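SusD homolog (Bacteroides thetaiotaomicron VPI-5482, PDB 3IV0) is of unknown exact function but, as a SusD-family outer-membrane protein, probably binds sugars at the cell surface for uptake. Local coordinates at residues 48-53 against 63-68; 126-131 against 171-176; 291-296 against 353-358; 317-322 against 397-402. All blocks are in the same frame, centred on the assembly; numbering follows the deposited sequence.

Contact 1 of 4, residues 48-53 against 63-68; sequences GDMRCA and KYVAYL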
# COMPACT_ATOMS: atom_id res chain seq x y z
N GLY A 48 -2.60 7.18 -1.26
CA GLY A 48 -1.93 6.37 -2.27
C GLY A 48 -2.59 6.34 -3.63
O GLY A 48 -1.88 6.25 -4.64
N ASP A 49 -3.92 6.38 -3.70
CA ASP A 49 -4.59 6.38 -5.01
C ASP A 49 -4.89 7.80 -5.51
O ASP A 49 -4.71 8.10 -6.68
CB ASP A 49 -5.90 5.63 -4.91
CG ASP A 49 -5.71 4.20 -4.57
OD1 ASP A 49 -4.96 3.53 -5.30
OD2 ASP A 49 -6.35 3.73 -3.60
N MSE A 50 -5.41 8.66 -4.65
CA MSE A 50 -6.07 9.90 -5.08
C MSE A 50 -5.13 11.09 -5.20
O MSE A 50 -5.33 11.98 -6.05
CB MSE A 50 -7.20 10.20 -4.09
CG MSE A 50 -8.34 9.15 -4.11
SE MSE A 50 -9.64 9.53 -2.78
CE MSE A 50 -10.53 11.01 -3.61
N ARG A 51 -4.10 11.15 -4.38
CA ARG A 51 -3.25 12.31 -4.31
C ARG A 51 -2.44 12.45 -5.58
O ARG A 51 -1.79 11.51 -6.04
CB ARG A 51 -2.31 12.20 -3.12
CG ARG A 51 -1.59 13.47 -2.83
CD ARG A 51 -0.83 13.38 -1.52
NE ARG A 51 -0.09 14.60 -1.24
CZ ARG A 51 0.67 14.77 -0.18
NH1 ARG A 51 0.83 13.78 0.69
NH2 ARG A 51 1.33 15.88 0.00
N CYS A 52 -2.49 13.64 -6.19
CA CYS A 52 -1.84 13.93 -7.48
C CYS A 52 -2.34 13.06 -8.62
O CYS A 52 -1.67 12.96 -9.64
CB CYS A 52 -0.31 13.87 -7.38
SG CYS A 52 0.37 15.07 -6.21
N ALA A 53 -3.50 12.40 -8.46
CA ALA A 53 -4.11 11.62 -9.51
C ALA A 53 -4.98 12.54 -10.40
O ALA A 53 -5.58 13.50 -9.88
CB ALA A 53 -4.96 10.50 -8.92
N LYS A 63 -15.16 18.25 -1.81
CA LYS A 63 -14.05 19.15 -2.08
C LYS A 63 -12.71 18.45 -1.96
O LYS A 63 -11.74 18.81 -2.64
CB LYS A 63 -14.12 20.33 -1.12
CG LYS A 63 -15.27 21.26 -1.45
CD LYS A 63 -15.32 22.41 -0.46
CE LYS A 63 -16.37 23.42 -0.90
NZ LYS A 63 -16.63 24.47 0.11
N TYR A 64 -12.64 17.42 -1.13
CA TYR A 64 -11.39 16.71 -0.88
C TYR A 64 -10.83 16.05 -2.14
O TYR A 64 -9.61 15.90 -2.25
CB TYR A 64 -11.54 15.68 0.24
CG TYR A 64 -12.52 14.57 -0.02
CD1 TYR A 64 -12.13 13.40 -0.61
CD2 TYR A 64 -13.85 14.70 0.38
CE1 TYR A 64 -13.01 12.37 -0.83
CE2 TYR A 64 -14.76 13.67 0.15
CZ TYR A 64 -14.32 12.50 -0.45
OH TYR A 64 -15.20 11.47 -0.64
N VAL A 65 -11.69 15.71 -3.11
CA VAL A 65 -11.19 15.10 -4.33
C VAL A 65 -10.23 16.03 -5.06
O VAL A 65 -9.12 15.64 -5.40
CB VAL A 65 -12.33 14.67 -5.27
CG1 VAL A 65 -11.74 14.16 -6.59
CG2 VAL A 65 -13.18 13.60 -4.57
N ALA A 66 -10.67 17.25 -5.35
CA ALA A 66 -9.79 18.24 -5.98
C ALA A 66 -8.60 18.59 -5.11
O ALA A 66 -7.51 18.75 -5.62
CB ALA A 66 -10.56 19.55 -6.36
N TYR A 67 -8.80 18.77 -3.81
CA TYR A 67 -7.65 19.05 -2.96
C TYR A 67 -6.57 17.97 -3.10
O TYR A 67 -5.37 18.28 -3.26
CB TYR A 67 -8.06 19.19 -1.51
CG TYR A 67 -9.01 20.34 -1.20
CD1 TYR A 67 -9.00 21.53 -1.92
CD2 TYR A 67 -9.87 20.23 -0.14
CE1 TYR A 67 -9.88 22.57 -1.58
CE2 TYR A 67 -10.72 21.25 0.21
CZ TYR A 67 -10.72 22.40 -0.51
OH TYR A 67 -11.59 23.40 -0.12
N LEU A 68 -6.97 16.71 -3.06
CA LEU A 68 -5.99 15.63 -3.24
C LEU A 68 -5.36 15.67 -4.61
O LEU A 68 -4.13 15.61 -4.73
CB LEU A 68 -6.65 14.28 -2.97
CG LEU A 68 -6.93 14.05 -1.50
CD1 LEU A 68 -7.93 12.93 -1.33
CD2 LEU A 68 -5.64 13.77 -0.70
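Met50, modelled as selenomethionine, leaves the backbone with CG anti to its own carbonyl carbon (chi1 -65°), runs extended through chi2 and then bends at chi3 (75°), which turns its methyl CE onto the turn of helix 63-69 formed by Tyr64, Val65 and Leu68. Leu68 likewise holds CG beside its backbone N and sends CD1 to meet the incoming chain. Leu68 CD1 lies against the bent Met50 chain, 4.0 Å from Met50 CB and 4.1 Å from Met50 SE. At the far end, Met50 CE rests 3.8 Å from Val65 CG2, the two side chains crossing at about a right angle. The Tyr64 ring, with CG in the crowded position between backbone N and carbonyl carbon, adds CE1 at 4.0 Å from Met50 CE. Beside this apolar patch the backbones join directly. Helix 43-50 ends in a type II turn from Met50 to Ala53, and that turn presents Cys52 N to Leu68 O at 2.9 Å in a nearly straight bond (172°), the donor lying above the carbonyl plane. Arg51 CA offers a C-H to Leu68 O at 3.4 Å. The extended Arg51 side chain leaves the contact to bond Asn71 and the carbonyl of Thr460, with a cation-pi contact to Trp461. Leu68 lies one residue from the end of its helix, so its carbonyl finds in the Cys52 amide a donor from outside that helix. The chemistry is therefore a buried patch of selenoether, aliphatic and ring groups, with one straight backbone hydrogen bond pairing the polar atoms beside it.

Contact 2 of 4, residues 126-131 against 171-176; sequences EAIFMR and ADLQPL. With EDO (1,2-ethanediol), chain E.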
# COMPACT_ATOMS: atom_id res chain seq x y z
N GLU A 126 5.77 -11.69 13.55
CA GLU A 126 4.65 -10.93 13.08
C GLU A 126 4.56 -9.55 13.68
O GLU A 126 4.26 -8.56 12.98
CB GLU A 126 3.34 -11.69 13.36
CG GLU A 126 3.16 -12.95 12.59
CD GLU A 126 1.80 -13.54 12.82
OE1 GLU A 126 0.81 -12.89 12.46
OE2 GLU A 126 1.70 -14.63 13.40
N ALA A 127 4.88 -9.43 14.96
CA ALA A 127 4.87 -8.14 15.61
C ALA A 127 5.98 -7.24 15.05
O ALA A 127 5.74 -6.04 14.85
CB ALA A 127 5.05 -8.31 17.16
N ILE A 128 7.16 -7.79 14.81
CA ILE A 128 8.23 -7.00 14.19
C ILE A 128 7.80 -6.57 12.79
O ILE A 128 8.02 -5.41 12.40
CB ILE A 128 9.51 -7.80 14.12
CG1 ILE A 128 10.07 -7.98 15.53
CG2 ILE A 128 10.56 -7.10 13.22
CD1 ILE A 128 11.05 -9.16 15.67
N PHE A 129 7.20 -7.46 12.02
CA PHE A 129 6.69 -7.10 10.71
C PHE A 129 5.69 -5.95 10.79
O PHE A 129 5.79 -4.95 10.05
CB PHE A 129 6.08 -8.29 9.98
CG PHE A 129 5.41 -7.91 8.68
CD1 PHE A 129 6.18 -7.64 7.55
CD2 PHE A 129 4.05 -7.73 8.62
CE1 PHE A 129 5.57 -7.24 6.37
CE2 PHE A 129 3.44 -7.32 7.43
CZ PHE A 129 4.21 -7.10 6.30
N MSE A 130 4.72 -6.04 11.68
CA MSE A 130 3.68 -5.07 11.75
C MSE A 130 4.18 -3.76 12.27
O MSE A 130 3.69 -2.71 11.83
CB MSE A 130 2.50 -5.61 12.59
CG MSE A 130 1.76 -6.71 11.83
SE MSE A 130 1.09 -6.30 10.08
CE MSE A 130 -0.13 -5.00 10.56
N ARG A 131 5.13 -3.79 13.17
CA ARG A 131 5.75 -2.54 13.61
C ARG A 131 6.46 -1.85 12.47
O ARG A 131 6.32 -0.63 12.30
CB ARG A 131 6.71 -2.80 14.78
CG ARG A 131 7.34 -1.53 15.33
CD ARG A 131 8.19 -1.78 16.56
NE ARG A 131 9.36 -2.54 16.17
CZ ARG A 131 10.20 -3.15 17.01
NH1 ARG A 131 10.00 -3.08 18.30
NH2 ARG A 131 11.24 -3.82 16.54
N ALA A 171 16.80 -3.35 9.14
CA ALA A 171 17.61 -4.12 10.05
C ALA A 171 16.77 -5.04 10.91
O ALA A 171 17.23 -6.13 11.26
CB ALA A 171 18.44 -3.20 10.90
N ASP A 172 15.58 -4.61 11.32
CA ASP A 172 14.71 -5.46 12.14
C ASP A 172 14.13 -6.61 11.32
O ASP A 172 13.86 -7.70 11.84
CB ASP A 172 13.55 -4.66 12.73
CG ASP A 172 13.96 -3.66 13.80
OD1 ASP A 172 15.03 -3.81 14.37
OD2 ASP A 172 13.12 -2.76 14.09
N LEU A 173 13.85 -6.35 10.05
CA LEU A 173 13.24 -7.34 9.17
C LEU A 173 14.18 -8.40 8.60
O LEU A 173 13.82 -9.57 8.47
CB LEU A 173 12.53 -6.65 8.00
CG LEU A 173 11.37 -5.74 8.39
CD1 LEU A 173 10.98 -4.73 7.24
CD2 LEU A 173 10.19 -6.59 8.76
N GLN A 174 15.42 -8.02 8.28
CA GLN A 174 16.38 -8.95 7.70
C GLN A 174 16.51 -10.29 8.46
O GLN A 174 16.50 -11.34 7.84
CB GLN A 174 17.75 -8.28 7.51
CG GLN A 174 18.76 -9.12 6.77
CD GLN A 174 18.46 -9.25 5.34
OE1 GLN A 174 18.39 -8.27 4.61
NE2 GLN A 174 18.29 -10.48 4.90
N PRO A 175 16.66 -10.25 9.80
CA PRO A 175 16.77 -11.51 10.55
C PRO A 175 15.57 -12.43 10.40
O PRO A 175 15.70 -13.64 10.52
CB PRO A 175 16.89 -11.04 11.99
CG PRO A 175 17.44 -9.69 11.90
CD PRO A 175 16.80 -9.09 10.70
N LEU A 176 14.40 -11.88 10.12
CA LEU A 176 13.23 -12.72 9.91
C LEU A 176 13.42 -13.64 8.72
O LEU A 176 12.85 -14.74 8.67
CB LEU A 176 11.96 -11.88 9.77
CG LEU A 176 11.62 -10.85 10.87
CD1 LEU A 176 10.28 -10.17 10.60
CD2 LEU A 176 11.66 -11.47 12.29
C1 EDO E . 18.37 -9.88 1.00
O1 EDO E . 18.09 -10.43 2.29
C2 EDO E . 18.67 -8.39 1.12
O2 EDO E . 17.85 -7.84 2.15
O HOH W 1 10.33 -2.30 13.37
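Helix 117-142, a long helix in the mostly helical N-terminal part of this SusD-family protein, a region that sequence suggests is related to TPR proteins, here receives the residues leading into the short helix 174-178. Ile128 points straight across. Ile128 CG2, anti to the backbone N, sits 3.6 Å from Asp172 O, and the same methyl of Ile128 meets Leu176 CD1 at 4.0 Å. Next to Asp172, Leu173 lays CD2 against the helix backbone, 4.0 Å from Phe129 CA, and reaches the Phe129 ring obliquely. The polar half of the contact lies on the other flank of Ile128. Arg131 starts out extended and bends at chi3 (68°), so that its guanidinium returns to Asp172. NH2 of Arg131 makes a salt bridge with Asp172 OD2 at 3.3 Å, but as a hydrogen bond this is weak: the angle at hydrogen is 131°, and the guanidinium and carboxylate planes are turned 46° apart. A water bridges the pair. It accepts from Arg131 NE at 3.0 Å, in the guanidinium plane, and donates to Asp172 OD2 at 2.9 Å. On the side turned away from helix 117-142, the amide of Gln174 holds a 1,2-ethanediol, probably from the crystallisation liquor, through NE2 to O1 and OE1 to O2. Around the contact, helix 93-108 touches Ile128 and Arg131 and supplies Asn103 as a stronger partner for Arg131 NH1. Helix 202-219 packs on both Phe129 and Leu173, and Phe266 of strand 264-268 meets the Phe129 ring edge-to-face.

Contact 3 of 4, residues 291-296 against 353-358; sequences SCLNKS and GTITSN. With EDO (1,2-ethanediol), chain F.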
# COMPACT_ATOMS: atom_id res chain seq x y z
N SER A 291 -22.91 1.49 -10.71
CA SER A 291 -24.04 0.69 -11.22
C SER A 291 -24.43 -0.40 -10.23
O SER A 291 -25.61 -0.75 -10.10
CB SER A 291 -23.71 0.12 -12.60
OG SER A 291 -22.62 -0.79 -12.57
N CYS A 292 -23.47 -0.93 -9.50
CA CYS A 292 -23.75 -1.96 -8.49
C CYS A 292 -24.07 -1.41 -7.11
O CYS A 292 -24.40 -2.16 -6.20
CB CYS A 292 -22.57 -2.93 -8.41
SG CYS A 292 -21.00 -2.10 -7.98
N LEU A 293 -24.00 -0.08 -6.95
CA LEU A 293 -24.24 0.59 -5.67
C LEU A 293 -25.54 1.38 -5.68
O LEU A 293 -25.85 2.11 -4.74
CB LEU A 293 -23.07 1.54 -5.33
CG LEU A 293 -21.67 0.95 -5.13
CD1 LEU A 293 -20.66 2.06 -4.85
CD2 LEU A 293 -21.69 -0.10 -4.01
N ASN A 294 -26.39 1.21 -6.69
CA ASN A 294 -27.65 1.99 -6.72
C ASN A 294 -27.39 3.51 -6.68
O ASN A 294 -28.10 4.21 -5.95
CB ASN A 294 -28.57 1.63 -5.54
CG ASN A 294 -28.84 0.14 -5.41
OD1 ASN A 294 -28.70 -0.43 -4.32
ND2 ASN A 294 -29.25 -0.49 -6.50
N LYS A 295 -26.37 4.01 -7.38
CA LYS A 295 -26.09 5.44 -7.38
C LYS A 295 -26.16 5.83 -8.82
O LYS A 295 -25.96 4.99 -9.69
CB LYS A 295 -24.67 5.73 -6.87
CG LYS A 295 -24.51 5.55 -5.40
CD LYS A 295 -23.42 6.48 -4.86
CE LYS A 295 -22.03 5.98 -5.20
NZ LYS A 295 -20.95 6.77 -4.49
N SER A 296 -26.35 7.11 -9.09
CA SER A 296 -26.40 7.58 -10.45
C SER A 296 -25.00 7.83 -11.02
O SER A 296 -24.80 7.82 -12.22
CB SER A 296 -27.22 8.87 -10.53
OG SER A 296 -28.57 8.65 -10.12
N GLY A 353 -29.13 -3.44 4.45
CA GLY A 353 -29.23 -3.28 3.01
C GLY A 353 -28.08 -2.51 2.38
O GLY A 353 -28.11 -2.27 1.19
N THR A 354 -27.07 -2.14 3.17
CA THR A 354 -25.96 -1.37 2.62
C THR A 354 -25.12 -2.22 1.68
O THR A 354 -24.67 -3.31 2.03
CB THR A 354 -25.03 -0.86 3.71
OG1 THR A 354 -25.79 -0.16 4.70
CG2 THR A 354 -23.97 0.06 3.13
N ILE A 355 -24.90 -1.70 0.49
CA ILE A 355 -24.15 -2.41 -0.52
C ILE A 355 -22.70 -1.92 -0.57
O ILE A 355 -22.45 -0.72 -0.54
CB ILE A 355 -24.78 -2.21 -1.93
CG1 ILE A 355 -26.26 -2.60 -1.92
CG2 ILE A 355 -24.04 -3.04 -2.97
CD1 ILE A 355 -26.93 -2.24 -3.23
N THR A 356 -21.76 -2.86 -0.67
CA THR A 356 -20.40 -2.50 -1.06
C THR A 356 -20.05 -3.21 -2.35
O THR A 356 -20.44 -4.36 -2.59
CB THR A 356 -19.35 -2.86 0.03
OG1 THR A 356 -18.03 -2.51 -0.41
CG2 THR A 356 -19.36 -4.32 0.35
N SER A 357 -19.25 -2.53 -3.14
CA SER A 357 -18.75 -3.14 -4.36
C SER A 357 -17.54 -4.01 -4.15
O SER A 357 -17.11 -4.69 -5.07
CB SER A 357 -18.44 -2.08 -5.43
OG SER A 357 -17.28 -1.32 -5.06
N ASN A 358 -16.95 -3.95 -2.94
CA ASN A 358 -15.77 -4.72 -2.66
C ASN A 358 -15.73 -5.22 -1.22
O ASN A 358 -15.26 -4.53 -0.32
CB ASN A 358 -14.50 -3.93 -3.02
CG ASN A 358 -13.25 -4.79 -2.89
OD1 ASN A 358 -13.35 -5.97 -2.57
ND2 ASN A 358 -12.08 -4.21 -3.18
C1 EDO F . -18.88 5.04 -1.46
O1 EDO F . -19.93 5.18 -2.38
C2 EDO F . -18.05 6.27 -1.12
O2 EDO F . -18.05 7.23 -2.16
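Ser291 opens the loop with its hydroxyl bonded to Glu340, and the contact proper begins at Cys292. Cys292 SG takes the crowded position between backbone N and carbonyl carbon (chi1 58°), which brings it alongside Ser357, 3.6 Å from Ser357 CB. The backbone looks across too, with Cys292 O 3.4 Å from Ile355 CG2. Leu293 follows with CG anti to its carbonyl carbon and an extended chi2, so that CD2 is pressed to the backbone from Ile355 to Ser357: it lies 3.6 Å from Ile355 O and equally 3.6 Å from Ser357 N. Leu293 CD2 also completes an aliphatic pair with Ile355 CG2 at 3.9 Å. At Asn294 the backbone adopts left-handed helical torsions, and its amide comes at about a right angle to the Ile355 chain, with OD1 only 2.8 Å from CD1. That approach is tight, and it belongs to one of two modelled conformers. Lys295 turns elsewhere, its NZ donating to O1 of a 1,2-ethanediol at 2.8 Å. Strand 354-356, in a two-stranded hairpin with 348-350, begins at a G1 bulge where Gly353 and Thr354 both face Tyr350, and Thr356 OG1 accepts from Asn358 N in an ST turn. An alanine at Ile355 would remove both CG2 and CD1 and would probably leave loop 291-296 packed less firmly on the hairpin. Between the two segments the grip is by van der Waals contact, while the hydroxyls of Thr356 and Ser357 turn to Asp286; fit of shape, more than polar pairing, sets this contact.

Contact 4 of 4, residues 317-322 against 397-402; sequences DARKEL and NRAHAS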
# COMPACT_ATOMS: atom_id res chain seq x y z
N ASP A 317 -4.54 -5.39 -24.37
CA ASP A 317 -4.35 -5.43 -22.91
C ASP A 317 -5.69 -5.78 -22.30
O ASP A 317 -6.61 -4.96 -22.31
CB ASP A 317 -3.89 -4.08 -22.39
CG ASP A 317 -3.48 -4.10 -20.93
OD1 ASP A 317 -4.01 -4.95 -20.17
OD2 ASP A 317 -2.64 -3.27 -20.54
N ALA A 318 -5.81 -7.00 -21.79
CA ALA A 318 -7.07 -7.49 -21.26
C ALA A 318 -7.58 -6.67 -20.06
O ALA A 318 -8.77 -6.72 -19.73
CB ALA A 318 -6.97 -8.92 -20.93
N ARG A 319 -6.69 -5.94 -19.39
CA ARG A 319 -7.14 -5.10 -18.30
C ARG A 319 -8.11 -4.05 -18.79
O ARG A 319 -8.98 -3.59 -18.04
CB ARG A 319 -5.94 -4.45 -17.57
CG ARG A 319 -5.08 -5.49 -16.83
CD ARG A 319 -3.71 -4.96 -16.39
NE ARG A 319 -2.85 -4.71 -17.54
CZ ARG A 319 -1.53 -4.64 -17.53
NH1 ARG A 319 -0.84 -4.87 -16.41
NH2 ARG A 319 -0.86 -4.35 -18.63
N LYS A 320 -7.98 -3.65 -20.05
CA LYS A 320 -8.91 -2.64 -20.58
C LYS A 320 -10.36 -3.11 -20.48
O LYS A 320 -11.20 -2.39 -19.96
CB LYS A 320 -8.58 -2.30 -22.04
CG LYS A 320 -7.30 -1.55 -22.21
CD LYS A 320 -7.14 -0.98 -23.64
CE LYS A 320 -6.99 -2.06 -24.69
NZ LYS A 320 -6.71 -1.48 -26.07
N GLU A 321 -10.63 -4.31 -20.96
CA GLU A 321 -11.97 -4.87 -20.99
C GLU A 321 -12.43 -5.35 -19.62
O GLU A 321 -13.63 -5.30 -19.28
CB GLU A 321 -12.02 -6.04 -21.96
CG GLU A 321 -11.98 -5.71 -23.42
CD GLU A 321 -10.60 -5.39 -23.97
OE1 GLU A 321 -9.57 -5.83 -23.41
OE2 GLU A 321 -10.53 -4.69 -25.02
N LEU A 322 -11.51 -5.87 -18.82
CA LEU A 322 -11.93 -6.53 -17.59
C LEU A 322 -11.98 -5.61 -16.40
O LEU A 322 -12.69 -5.92 -15.44
CB LEU A 322 -11.02 -7.71 -17.28
CG LEU A 322 -11.10 -8.88 -18.25
CD1 LEU A 322 -9.97 -9.86 -18.07
CD2 LEU A 322 -12.44 -9.64 -18.09
N ASN A 397 2.31 -10.78 -19.98
CA ASN A 397 1.68 -11.98 -20.54
C ASN A 397 0.38 -12.32 -19.80
O ASN A 397 -0.60 -12.70 -20.42
CB ASN A 397 2.62 -13.17 -20.55
CG ASN A 397 3.67 -13.13 -21.67
OD1 ASN A 397 4.81 -13.56 -21.47
ND2 ASN A 397 3.28 -12.66 -22.83
N ARG A 398 0.35 -12.14 -18.48
CA ARG A 398 -0.88 -12.42 -17.75
C ARG A 398 -2.01 -11.49 -18.21
O ARG A 398 -3.16 -11.92 -18.27
CB ARG A 398 -0.63 -12.31 -16.22
CG ARG A 398 -1.80 -12.78 -15.41
CD ARG A 398 -2.75 -11.69 -14.99
NE ARG A 398 -2.13 -10.76 -14.05
CZ ARG A 398 -1.96 -10.98 -12.76
NH1 ARG A 398 -2.36 -12.10 -12.19
NH2 ARG A 398 -1.37 -10.06 -12.02
N ALA A 399 -1.67 -10.26 -18.54
CA ALA A 399 -2.65 -9.28 -19.05
C ALA A 399 -2.95 -9.42 -20.54
O ALA A 399 -3.71 -8.63 -21.08
CB ALA A 399 -2.14 -7.89 -18.75
N HIS A 400 -2.31 -10.38 -21.22
CA HIS A 400 -2.44 -10.51 -22.66
C HIS A 400 -2.06 -9.19 -23.35
O HIS A 400 -2.69 -8.77 -24.32
CB HIS A 400 -3.85 -11.02 -23.05
CG HIS A 400 -4.26 -12.25 -22.32
ND1 HIS A 400 -3.49 -13.39 -22.31
CD2 HIS A 400 -5.34 -12.52 -21.56
CE1 HIS A 400 -4.09 -14.32 -21.58
NE2 HIS A 400 -5.22 -13.81 -21.11
N ALA A 401 -0.99 -8.56 -22.87
CA ALA A 401 -0.37 -7.45 -23.52
C ALA A 401 0.91 -7.89 -24.21
O ALA A 401 1.46 -8.95 -23.92
CB ALA A 401 -0.08 -6.34 -22.48
N SER A 402 1.39 -7.06 -25.13
CA SER A 402 2.56 -7.45 -25.91
C SER A 402 3.82 -7.59 -25.05
O SER A 402 4.01 -6.85 -24.10
CB SER A 402 2.81 -6.43 -27.00
OG SER A 402 3.21 -5.17 -26.47
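This is a buried meeting of two helix ends: the start of helix 318-323 abuts the residues that close helix 385-398. The link is a backbone bond from Ala318 N to Ala399 O, 2.8 Å long and nearly along the C=O axis (166°), pairing an amide of a helix's first turn with a carbonyl at another's last. The ends of the two helix dipoles would probably favour it. His400, the first residue past the helical torsions, has positive phi and makes a Schellman motif, and the edge of its ring puts CD2 4.0 Å from Ala318 CB. Asp317 is the N-cap of the other helix. With CG anti to the backbone N (chi1 -172°), Asp317 OD1 accepts from Arg319 N at 3.0 Å and, through its syn lone pair, from Arg319 NE at 2.9 Å. Asp317 OD2 receives Arg319 NH2 at 2.8 Å, so Arg319 grips the carboxylate side-on with two nitrogens, one to each oxygen. Held this way, the guanidinium lays one face on the methyl of Ala399, CB lying 3.5 Å from Arg319 CZ. An alanine at Asp317 would take away the cap and both carboxylate oxygens, and would probably loosen the guanidinium from its seat on Ala399. Helix 408-422 flanks the site: its Glu418 and Glu422 bind Arg319 NH1, Glu422 also bridges to Arg398, and Arg421 touches both Asp317 and Arg319.

In the fold
Contacts 1 and 4 are buried, contacts 2 and 3 only partly so. Contact 2 lies across the chain's centre from the other three, about 32 to 39 Å between centres; no element is shared between any of the four. Contacts 1 and 4 both rest on a backbone N-H...O bond at helix ends, but the first surrounds it with apolar chains and the second with a charged network. Contact 2 mixes aliphatic packing with a weak, water-assisted salt bridge, while contact 3, a loop on a hairpin, relies on van der Waals fit. Along the chain, only contacts 3 and 4 interleave, their segments alternating although their nearest atoms stay about 11 Å apart.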